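Long-range contact in N-alpha-acetyltransferase 35, NatC auxiliary subunit (Saccharomyces cerevisiae, PDB 6YGA), which serves as the auxiliary subunit of the NatC N-terminal acetyltransferase, which acetylates the N-terminal methionine of the L-A virus Gag protein: residues B[364-376]-B[432-444]. Residues are numbered along the deposited sequence; the frame is centred on the assembly and turned at random.
Sequences YLLHVKEFSAQTP and SQVYCSWTYFMKL. With EDO (1,2-ethanediol), chain C.
Two helices of the helix-rich, NAA35-like TPR-repeat region of Mak10, 360-372 and 433-456, cross here almost at right angles, their short segments 10.1 Å apart at the axes, and an aromatic cluster fills the crossing. Trp438 is the knob: its indole drops into a hole formed by Tyr364, His367, Val368 and Phe371. A chi1 of -180°, with CG anti to the backbone N, extends the indole between two aliphatic groups. Val368 CG2 sits over one face, 4.1 Å from the centroid of the five-membered ring, a CH-pi contact, while CG of the selenomethionine Met442 lies against the opposite face. Tyr364 turns its edge toward the six-membered ring in a T-shaped pair with planes at 87°, bringing CE1 within 3.4 Å of Trp438 CZ3. On the Phe371 side the roles change, and the edge of the indole is directed, off-centre, at the phenyl face. That same phenyl ring carries the chain of contacts on to Phe441 as an offset stack, centroids 4.8 Å apart and planes moderately tilted; Phe482 of helix 465-506 touches both phenylalanines. Toward the start of helix 433-456, Tyr435 lies across Leu365, whose CD2 approaches Tyr435 CE1 to 3.7 Å, and Val368 CG1 meets Val434 CG1. Two small molecules tie polar atoms across the crossing. One water joins Tyr364 OH to Thr439 OG1, donating to the latter; the threonine hydroxyl in turn donates to Tyr435 O, one turn back on its own helix. An ethanediol, probably from the crystallisation liquor, bridges the two helices: its O1 donates to His367 O at 3.0 Å, and Trp438 NE1 donates to its O2 at 2.7 Å, a bent bond with an N-H...O angle of 141°.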
ATOM      1  N   TYR B 364      -1.852   3.936  28.408  1.00 40.58           N
ATOM      2  CA  TYR B 364      -2.446   2.605  28.344  1.00 38.77           C
ATOM      3  C   TYR B 364      -3.412   2.377  29.499  1.00 40.30           C
ATOM      4  O   TYR B 364      -4.518   1.859  29.302  1.00 42.11           O
ATOM      5  CB  TYR B 364      -1.348   1.541  28.344  1.00 37.82           C
ATOM      6  CG  TYR B 364      -1.840   0.148  28.674  1.00 38.58           C
ATOM      7  CD1 TYR B 364      -2.426  -0.651  27.703  1.00 38.11           C
ATOM      8  CD2 TYR B 364      -1.708  -0.369  29.958  1.00 39.29           C
ATOM      9  CE1 TYR B 364      -2.875  -1.921  28.001  1.00 38.11           C
ATOM     10  CE2 TYR B 364      -2.155  -1.641  30.266  1.00 40.91           C
ATOM     11  CZ  TYR B 364      -2.737  -2.413  29.283  1.00 40.80           C
ATOM     12  OH  TYR B 364      -3.182  -3.682  29.581  1.00 41.97           O
ATOM     13  N   LEU B 365      -3.010   2.754  30.715  1.00 41.42           N
ATOM     14  CA  LEU B 365      -3.874   2.547  31.873  1.00 42.45           C
ATOM     15  C   LEU B 365      -5.154   3.368  31.776  1.00 43.99           C
ATOM     16  O   LEU B 365      -6.178   2.988  32.354  1.00 45.41           O
ATOM     17  CB  LEU B 365      -3.114   2.878  33.155  1.00 45.38           C
ATOM     18  CG  LEU B 365      -1.946   1.947  33.486  1.00 47.87           C
ATOM     19  CD1 LEU B 365      -1.215   2.449  34.715  1.00 50.18           C
ATOM     20  CD2 LEU B 365      -2.436   0.522  33.698  1.00 49.10           C
ATOM     21  N   LEU B 366      -5.120   4.491  31.050  1.00 43.27           N
ATOM     22  CA  LEU B 366      -6.342   5.259  30.830  1.00 44.12           C
ATOM     23  C   LEU B 366      -7.345   4.470  29.999  1.00 42.84           C
ATOM     24  O   LEU B 366      -8.552   4.523  30.259  1.00 44.05           O
ATOM     25  CB  LEU B 366      -6.016   6.590  30.155  1.00 46.71           C
ATOM     26  CG  LEU B 366      -5.744   7.779  31.075  1.00 51.34           C
ATOM     27  CD1 LEU B 366      -5.245   8.961  30.264  1.00 51.58           C
ATOM     28  CD2 LEU B 366      -7.002   8.151  31.849  1.00 53.07           C
ATOM     29  N   HIS B 367      -6.866   3.737  28.990  1.00 40.04           N
ATOM     30  CA  HIS B 367      -7.768   2.912  28.195  1.00 39.24           C
ATOM     31  C   HIS B 367      -8.411   1.828  29.049  1.00 39.54           C
ATOM     32  O   HIS B 367      -9.621   1.592  28.960  1.00 39.56           O
ATOM     33  CB  HIS B 367      -7.023   2.287  27.015  1.00 37.57           C
ATOM     34  CG  HIS B 367      -6.648   3.267  25.949  1.00 37.30           C
ATOM     35  ND1 HIS B 367      -5.679   4.230  26.133  1.00 38.17           N
ATOM     36  CD2 HIS B 367      -7.114   3.437  24.689  1.00 36.14           C
ATOM     37  CE1 HIS B 367      -5.563   4.950  25.031  1.00 37.69           C
ATOM     38  NE2 HIS B 367      -6.423   4.490  24.141  1.00 36.39           N
ATOM     39  N   VAL B 368      -7.615   1.163  29.888  1.00 38.16           N
ATOM     40  CA  VAL B 368      -8.153   0.118  30.754  1.00 38.58           C
ATOM     41  C   VAL B 368      -9.149   0.707  31.742  1.00 38.74           C
ATOM     42  O   VAL B 368     -10.201   0.116  32.013  1.00 40.07           O
ATOM     43  CB  VAL B 368      -7.010  -0.616  31.479  1.00 36.96           C
ATOM     44  CG1 VAL B 368      -7.569  -1.676  32.417  1.00 33.78           C
ATOM     45  CG2 VAL B 368      -6.054  -1.234  30.470  1.00 33.30           C
ATOM     46  N   LYS B 369      -8.840   1.887  32.284  1.00 40.69           N
ATOM     47  CA  LYS B 369      -9.707   2.502  33.283  1.00 42.64           C
ATOM     48  C   LYS B 369     -11.057   2.886  32.693  1.00 43.31           C
ATOM     49  O   LYS B 369     -12.098   2.664  33.319  1.00 46.11           O
ATOM     50  CB  LYS B 369      -9.019   3.724  33.889  1.00 44.47           C
ATOM     51  CG  LYS B 369      -9.924   4.609  34.725  1.00 47.64           C
ATOM     52  CD  LYS B 369      -9.098   5.500  35.636  1.00 53.46           C
ATOM     53  CE  LYS B 369      -9.795   6.819  35.915  1.00 60.09           C
ATOM     54  NZ  LYS B 369      -9.836   7.690  34.706  1.00 62.92           N
ATOM     55  N   GLU B 370     -11.068   3.466  31.493  1.00 41.80           N
ATOM     56  CA  GLU B 370     -12.340   3.888  30.915  1.00 43.29           C
ATOM     57  C   GLU B 370     -13.177   2.695  30.470  1.00 40.95           C
ATOM     58  O   GLU B 370     -14.407   2.795  30.412  1.00 38.69           O
ATOM     59  CB  GLU B 370     -12.100   4.860  29.756  1.00 45.66           C
ATOM     60  CG  GLU B 370     -11.440   6.169  30.192  1.00 53.31           C
ATOM     61  CD  GLU B 370     -11.114   7.102  29.031  1.00 59.05           C
ATOM     62  OE1 GLU B 370     -11.839   7.075  28.018  1.00 59.78           O
ATOM     63  OE2 GLU B 370     -10.125   7.861  29.129  1.00 61.59           O
ATOM     64  N   PHE B 371     -12.541   1.564  30.164  1.00 41.44           N
ATOM     65  CA  PHE B 371     -13.267   0.364  29.764  1.00 42.43           C
ATOM     66  C   PHE B 371     -13.730  -0.470  30.952  1.00 43.78           C
ATOM     67  O   PHE B 371     -14.787  -1.108  30.879  1.00 43.34           O
ATOM     68  CB  PHE B 371     -12.399  -0.492  28.840  1.00 43.06           C
ATOM     69  CG  PHE B 371     -13.059  -1.770  28.402  1.00 44.05           C
ATOM     70  CD1 PHE B 371     -13.930  -1.780  27.324  1.00 42.05           C
ATOM     71  CD2 PHE B 371     -12.806  -2.963  29.064  1.00 42.55           C
ATOM     72  CE1 PHE B 371     -14.542  -2.956  26.913  1.00 42.81           C
ATOM     73  CE2 PHE B 371     -13.415  -4.144  28.664  1.00 41.75           C
ATOM     74  CZ  PHE B 371     -14.285  -4.142  27.586  1.00 43.79           C
ATOM     75  N   SER B 372     -12.967  -0.482  32.047  1.00 45.70           N
ATOM     76  CA  SER B 372     -13.294  -1.315  33.195  1.00 48.89           C
ATOM     77  C   SER B 372     -13.742  -0.535  34.421  1.00 52.39           C
ATOM     78  O   SER B 372     -14.309  -1.140  35.336  1.00 49.20           O
ATOM     79  CB  SER B 372     -12.091  -2.183  33.585  1.00 46.75           C
ATOM     80  OG  SER B 372     -11.071  -1.393  34.166  1.00 44.85           O
ATOM     81  N   ALA B 373     -13.498   0.777  34.465  1.00 57.40           N
ATOM     82  CA  ALA B 373     -13.899   1.626  35.589  1.00 63.51           C
ATOM     83  C   ALA B 373     -13.261   1.162  36.897  1.00 72.67           C
ATOM     84  O   ALA B 373     -13.894   1.174  37.953  1.00 75.00           O
ATOM     85  CB  ALA B 373     -15.423   1.692  35.721  1.00 61.43           C
ATOM     86  N   GLN B 374     -11.992   0.762  36.834  1.00 80.36           N
ATOM     87  CA  GLN B 374     -11.282   0.273  38.008  1.00 88.29           C
ATOM     88  C   GLN B 374      -9.889   0.878  38.073  1.00 91.07           C
ATOM     89  O   GLN B 374      -9.139   0.836  37.091  1.00 89.31           O
ATOM     90  CB  GLN B 374     -11.199  -1.254  38.007  1.00 90.51           C
ATOM     91  CG  GLN B 374     -12.354  -1.918  38.739  1.00 92.72           C
ATOM     92  CD  GLN B 374     -12.378  -3.420  38.562  1.00 92.91           C
ATOM     93  OE1 GLN B 374     -11.769  -3.958  37.639  1.00 92.52           O
ATOM     94  NE2 GLN B 374     -13.088  -4.108  39.450  1.00 94.69           N
ATOM     95  N   THR B 375      -9.554   1.435  39.233  1.00 96.76           N
ATOM     96  CA  THR B 375      -8.232   1.993  39.450  1.00102.29           C
ATOM     97  C   THR B 375      -7.201   0.869  39.512  1.00107.22           C
ATOM     98  O   THR B 375      -7.514  -0.244  39.941  1.00109.72           O
ATOM     99  CB  THR B 375      -8.194   2.793  40.751  1.00105.08           C
ATOM    100  OG1 THR B 375      -8.428   1.915  41.860  1.00107.97           O
ATOM    101  CG2 THR B 375      -9.258   3.875  40.733  1.00104.88           C
ATOM    102  N   PRO B 376      -5.963   1.134  39.080  1.00109.98           N
ATOM    103  CA  PRO B 376      -4.920   0.099  39.193  1.00111.24           C
ATOM    104  C   PRO B 376      -4.685  -0.362  40.624  1.00115.02           C
ATOM    105  O   PRO B 376      -4.504  -1.564  40.859  1.00118.75           O
ATOM    106  CB  PRO B 376      -3.684   0.789  38.597  1.00111.55           C
ATOM    107  CG  PRO B 376      -4.241   1.854  37.700  1.00110.79           C
ATOM    108  CD  PRO B 376      -5.490   2.334  38.369  1.00110.78           C
ATOM    109  N   SER B 432      -4.292 -11.845  36.126  1.00 61.31           N
ATOM    110  CA  SER B 432      -4.588 -10.411  36.096  1.00 60.31           C
ATOM    111  C   SER B 432      -5.778 -10.227  35.160  1.00 57.13           C
ATOM    112  O   SER B 432      -5.621  -9.984  33.963  1.00 54.65           O
ATOM    113  CB  SER B 432      -3.375  -9.603  35.645  1.00 61.87           C
ATOM    114  OG  SER B 432      -3.610  -8.214  35.800  1.00 64.63           O
ATOM    115  N   GLN B 433      -6.986 -10.337  35.721  1.00 55.39           N
ATOM    116  CA  GLN B 433      -8.193 -10.466  34.913  1.00 52.26           C
ATOM    117  C   GLN B 433      -8.692  -9.145  34.339  1.00 50.21           C
ATOM    118  O   GLN B 433      -9.386  -9.154  33.318  1.00 49.64           O
ATOM    119  CB  GLN B 433      -9.297 -11.128  35.741  1.00 50.32           C
ATOM    120  CG  GLN B 433      -8.993 -12.580  36.103  1.00 53.03           C
ATOM    121  CD  GLN B 433      -8.657 -13.431  34.886  1.00 54.48           C
ATOM    122  OE1 GLN B 433      -9.382 -13.427  33.890  1.00 57.49           O
ATOM    123  NE2 GLN B 433      -7.554 -14.159  34.960  1.00 46.89           N
ATOM    124  N   VAL B 434      -8.357  -8.012  34.956  1.00 47.80           N
ATOM    125  CA  VAL B 434      -8.760  -6.726  34.394  1.00 43.46           C
ATOM    126  C   VAL B 434      -8.023  -6.460  33.086  1.00 41.13           C
ATOM    127  O   VAL B 434      -8.638  -6.140  32.062  1.00 38.37           O
ATOM    128  CB  VAL B 434      -8.530  -5.596  35.414  1.00 44.25           C
ATOM    129  CG1 VAL B 434      -8.904  -4.245  34.820  1.00 40.87           C
ATOM    130  CG2 VAL B 434      -9.327  -5.859  36.686  1.00 45.81           C
ATOM    131  N   TYR B 435      -6.694  -6.603  33.094  1.00 41.49           N
ATOM    132  CA  TYR B 435      -5.934  -6.407  31.863  1.00 41.22           C
ATOM    133  C   TYR B 435      -6.220  -7.514  30.856  1.00 43.55           C
ATOM    134  O   TYR B 435      -6.270  -7.261  29.648  1.00 44.57           O
ATOM    135  CB  TYR B 435      -4.438  -6.324  32.164  1.00 40.48           C
ATOM    136  CG  TYR B 435      -4.077  -5.211  33.119  1.00 42.36           C
ATOM    137  CD1 TYR B 435      -4.280  -3.882  32.773  1.00 42.65           C
ATOM    138  CD2 TYR B 435      -3.538  -5.489  34.367  1.00 45.29           C
ATOM    139  CE1 TYR B 435      -3.958  -2.861  33.644  1.00 44.37           C
ATOM    140  CE2 TYR B 435      -3.212  -4.475  35.246  1.00 46.93           C
ATOM    141  CZ  TYR B 435      -3.424  -3.162  34.877  1.00 47.70           C
ATOM    142  OH  TYR B 435      -3.102  -2.141  35.742  1.00 53.49           O
ATOM    143  N   CYS B 436      -6.411  -8.747  31.336  1.00 45.51           N
ATOM    144  CA  CYS B 436      -6.837  -9.830  30.454  1.00 48.07           C
ATOM    145  C   CYS B 436      -8.155  -9.488  29.767  1.00 47.49           C
ATOM    146  O   CYS B 436      -8.324  -9.740  28.568  1.00 47.14           O
ATOM    147  CB  CYS B 436      -6.954 -11.133  31.250  1.00 52.00           C
ATOM    148  SG  CYS B 436      -7.534 -12.574  30.325  1.00 57.68           S
ATOM    149  N   SER B 437      -9.090  -8.881  30.503  1.00 45.45           N
ATOM    150  CA  SER B 437     -10.378  -8.512  29.921  1.00 44.82           C
ATOM    151  C   SER B 437     -10.211  -7.459  28.829  1.00 42.07           C
ATOM    152  O   SER B 437     -10.769  -7.591  27.734  1.00 40.34           O
ATOM    153  CB  SER B 437     -11.324  -8.019  31.018  1.00 48.37           C
ATOM    154  OG  SER B 437     -12.406  -7.277  30.486  1.00 53.62           O
ATOM    155  N   TRP B 438      -9.436  -6.406  29.106  1.00 39.24           N
ATOM    156  CA  TRP B 438      -9.248  -5.350  28.114  1.00 37.92           C
ATOM    157  C   TRP B 438      -8.486  -5.861  26.896  1.00 36.91           C
ATOM    158  O   TRP B 438      -8.800  -5.487  25.759  1.00 36.54           O
ATOM    159  CB  TRP B 438      -8.518  -4.159  28.734  1.00 37.84           C
ATOM    160  CG  TRP B 438      -8.293  -3.034  27.768  1.00 40.03           C
ATOM    161  CD1 TRP B 438      -9.128  -1.982  27.525  1.00 41.66           C
ATOM    162  CD2 TRP B 438      -7.159  -2.851  26.909  1.00 39.40           C
ATOM    163  NE1 TRP B 438      -8.585  -1.154  26.572  1.00 41.02           N
ATOM    164  CE2 TRP B 438      -7.376  -1.666  26.177  1.00 41.50           C
ATOM    165  CE3 TRP B 438      -5.983  -3.573  26.687  1.00 40.03           C
ATOM    166  CZ2 TRP B 438      -6.460  -1.186  25.242  1.00 41.88           C
ATOM    167  CZ3 TRP B 438      -5.077  -3.096  25.757  1.00 39.86           C
ATOM    168  CH2 TRP B 438      -5.319  -1.914  25.047  1.00 40.26           C
ATOM    169  N   THR B 439      -7.473  -6.704  27.114  1.00 36.40           N
ATOM    170  CA  THR B 439      -6.759  -7.307  25.994  1.00 35.59           C
ATOM    171  C   THR B 439      -7.699  -8.139  25.132  1.00 34.72           C
ATOM    172  O   THR B 439      -7.613  -8.110  23.899  1.00 32.53           O
ATOM    173  CB  THR B 439      -5.603  -8.170  26.507  1.00 35.44           C
ATOM    174  OG1 THR B 439      -4.799  -7.405  27.413  1.00 35.79           O
ATOM    175  CG2 THR B 439      -4.735  -8.644  25.347  1.00 35.82           C
ATOM    176  N   TYR B 440      -8.610  -8.883  25.763  1.00 36.59           N
ATOM    177  CA  TYR B 440      -9.555  -9.691  25.001  1.00 35.01           C
ATOM    178  C   TYR B 440     -10.458  -8.813  24.146  1.00 34.50           C
ATOM    179  O   TYR B 440     -10.730  -9.137  22.983  1.00 33.43           O
ATOM    180  CB  TYR B 440     -10.381 -10.563  25.945  1.00 33.54           C
ATOM    181  CG  TYR B 440     -11.355 -11.478  25.241  1.00 33.92           C
ATOM    182  CD1 TYR B 440     -10.906 -12.488  24.397  1.00 33.34           C
ATOM    183  CD2 TYR B 440     -12.722 -11.342  25.434  1.00 32.00           C
ATOM    184  CE1 TYR B 440     -11.794 -13.330  23.758  1.00 33.29           C
ATOM    185  CE2 TYR B 440     -13.616 -12.177  24.801  1.00 32.92           C
ATOM    186  CZ  TYR B 440     -13.149 -13.169  23.964  1.00 35.18           C
ATOM    187  OH  TYR B 440     -14.044 -14.002  23.333  1.00 37.21           O
ATOM    188  N   PHE B 441     -10.919  -7.688  24.699  1.00 35.20           N
ATOM    189  CA  PHE B 441     -11.756  -6.775  23.929  1.00 36.82           C
ATOM    190  C   PHE B 441     -11.029  -6.260  22.693  1.00 38.71           C
ATOM    191  O   PHE B 441     -11.610  -6.203  21.604  1.00 39.90           O
ATOM    192  CB  PHE B 441     -12.204  -5.601  24.798  1.00 36.63           C
ATOM    193  CG  PHE B 441     -12.739  -4.446  24.006  1.00 39.56           C
ATOM    194  CD1 PHE B 441     -14.021  -4.485  23.479  1.00 40.78           C
ATOM    195  CD2 PHE B 441     -11.955  -3.328  23.773  1.00 39.64           C
ATOM    196  CE1 PHE B 441     -14.512  -3.428  22.740  1.00 41.83           C
ATOM    197  CE2 PHE B 441     -12.440  -2.268  23.035  1.00 41.30           C
ATOM    198  CZ  PHE B 441     -13.720  -2.316  22.518  1.00 42.67           C
HETATM  199  N   MSE B 442      -9.766  -5.874  22.844  1.00 36.64           N
HETATM  200  CA  MSE B 442      -8.988  -5.358  21.726  1.00 37.07           C
HETATM  201  C   MSE B 442      -8.696  -6.437  20.688  1.00 37.64           C
HETATM  202  O   MSE B 442      -8.776  -6.184  19.486  1.00 37.01           O
HETATM  203  CB  MSE B 442      -7.682  -4.748  22.226  1.00 38.51           C
HETATM  204  CG  MSE B 442      -7.887  -3.522  23.091  1.00 41.36           C
HETATM  205 SE   MSE B 442      -8.584  -2.018  22.067  0.57 43.97          SE
HETATM  206  CE  MSE B 442      -7.018  -1.711  20.950  1.00 40.92           C
ATOM    207  N   LYS B 443      -8.357  -7.641  21.151  1.00 37.75           N
ATOM    208  CA  LYS B 443      -8.078  -8.729  20.220  1.00 35.93           C
ATOM    209  C   LYS B 443      -9.316  -9.090  19.408  1.00 36.90           C
ATOM    210  O   LYS B 443      -9.258  -9.198  18.179  1.00 36.13           O
ATOM    211  CB  LYS B 443      -7.561  -9.953  20.973  1.00 35.60           C
ATOM    212  CG  LYS B 443      -7.111 -11.079  20.058  1.00 35.25           C
ATOM    213  CD  LYS B 443      -6.781 -12.328  20.843  1.00 36.97           C
ATOM    214  CE  LYS B 443      -8.037 -12.960  21.416  1.00 38.43           C
ATOM    215  NZ  LYS B 443      -7.715 -14.151  22.245  1.00 38.66           N
ATOM    216  N   LEU B 444     -10.455  -9.270  20.084  1.00 38.72           N
ATOM    217  CA  LEU B 444     -11.665  -9.707  19.395  1.00 37.43           C
ATOM    218  C   LEU B 444     -12.209  -8.612  18.480  1.00 36.73           C
ATOM    219  O   LEU B 444     -12.712  -8.903  17.388  1.00 34.13           O
ATOM    220  CB  LEU B 444     -12.712 -10.147  20.416  1.00 35.90           C
ATOM    221  CG  LEU B 444     -13.945 -10.860  19.861  1.00 36.88           C
ATOM    222  CD1 LEU B 444     -13.541 -11.893  18.819  1.00 37.16           C
ATOM    223  CD2 LEU B 444     -14.726 -11.518  20.987  1.00 36.12           C
TER
HETATM  224  C1  EDO C 825     -10.677   2.441  25.432  1.00 55.84           C
HETATM  225  O1  EDO C 825     -11.273   1.681  26.490  1.00 54.19           O
HETATM  226  C2  EDO C 825     -10.351   1.525  24.258  1.00 56.83           C
HETATM  227  O2  EDO C 825      -9.423   0.514  24.671  1.00 57.82           O
HETATM  228  O   HOH W   1      -3.106  -5.226  27.195  1.00 46.01           O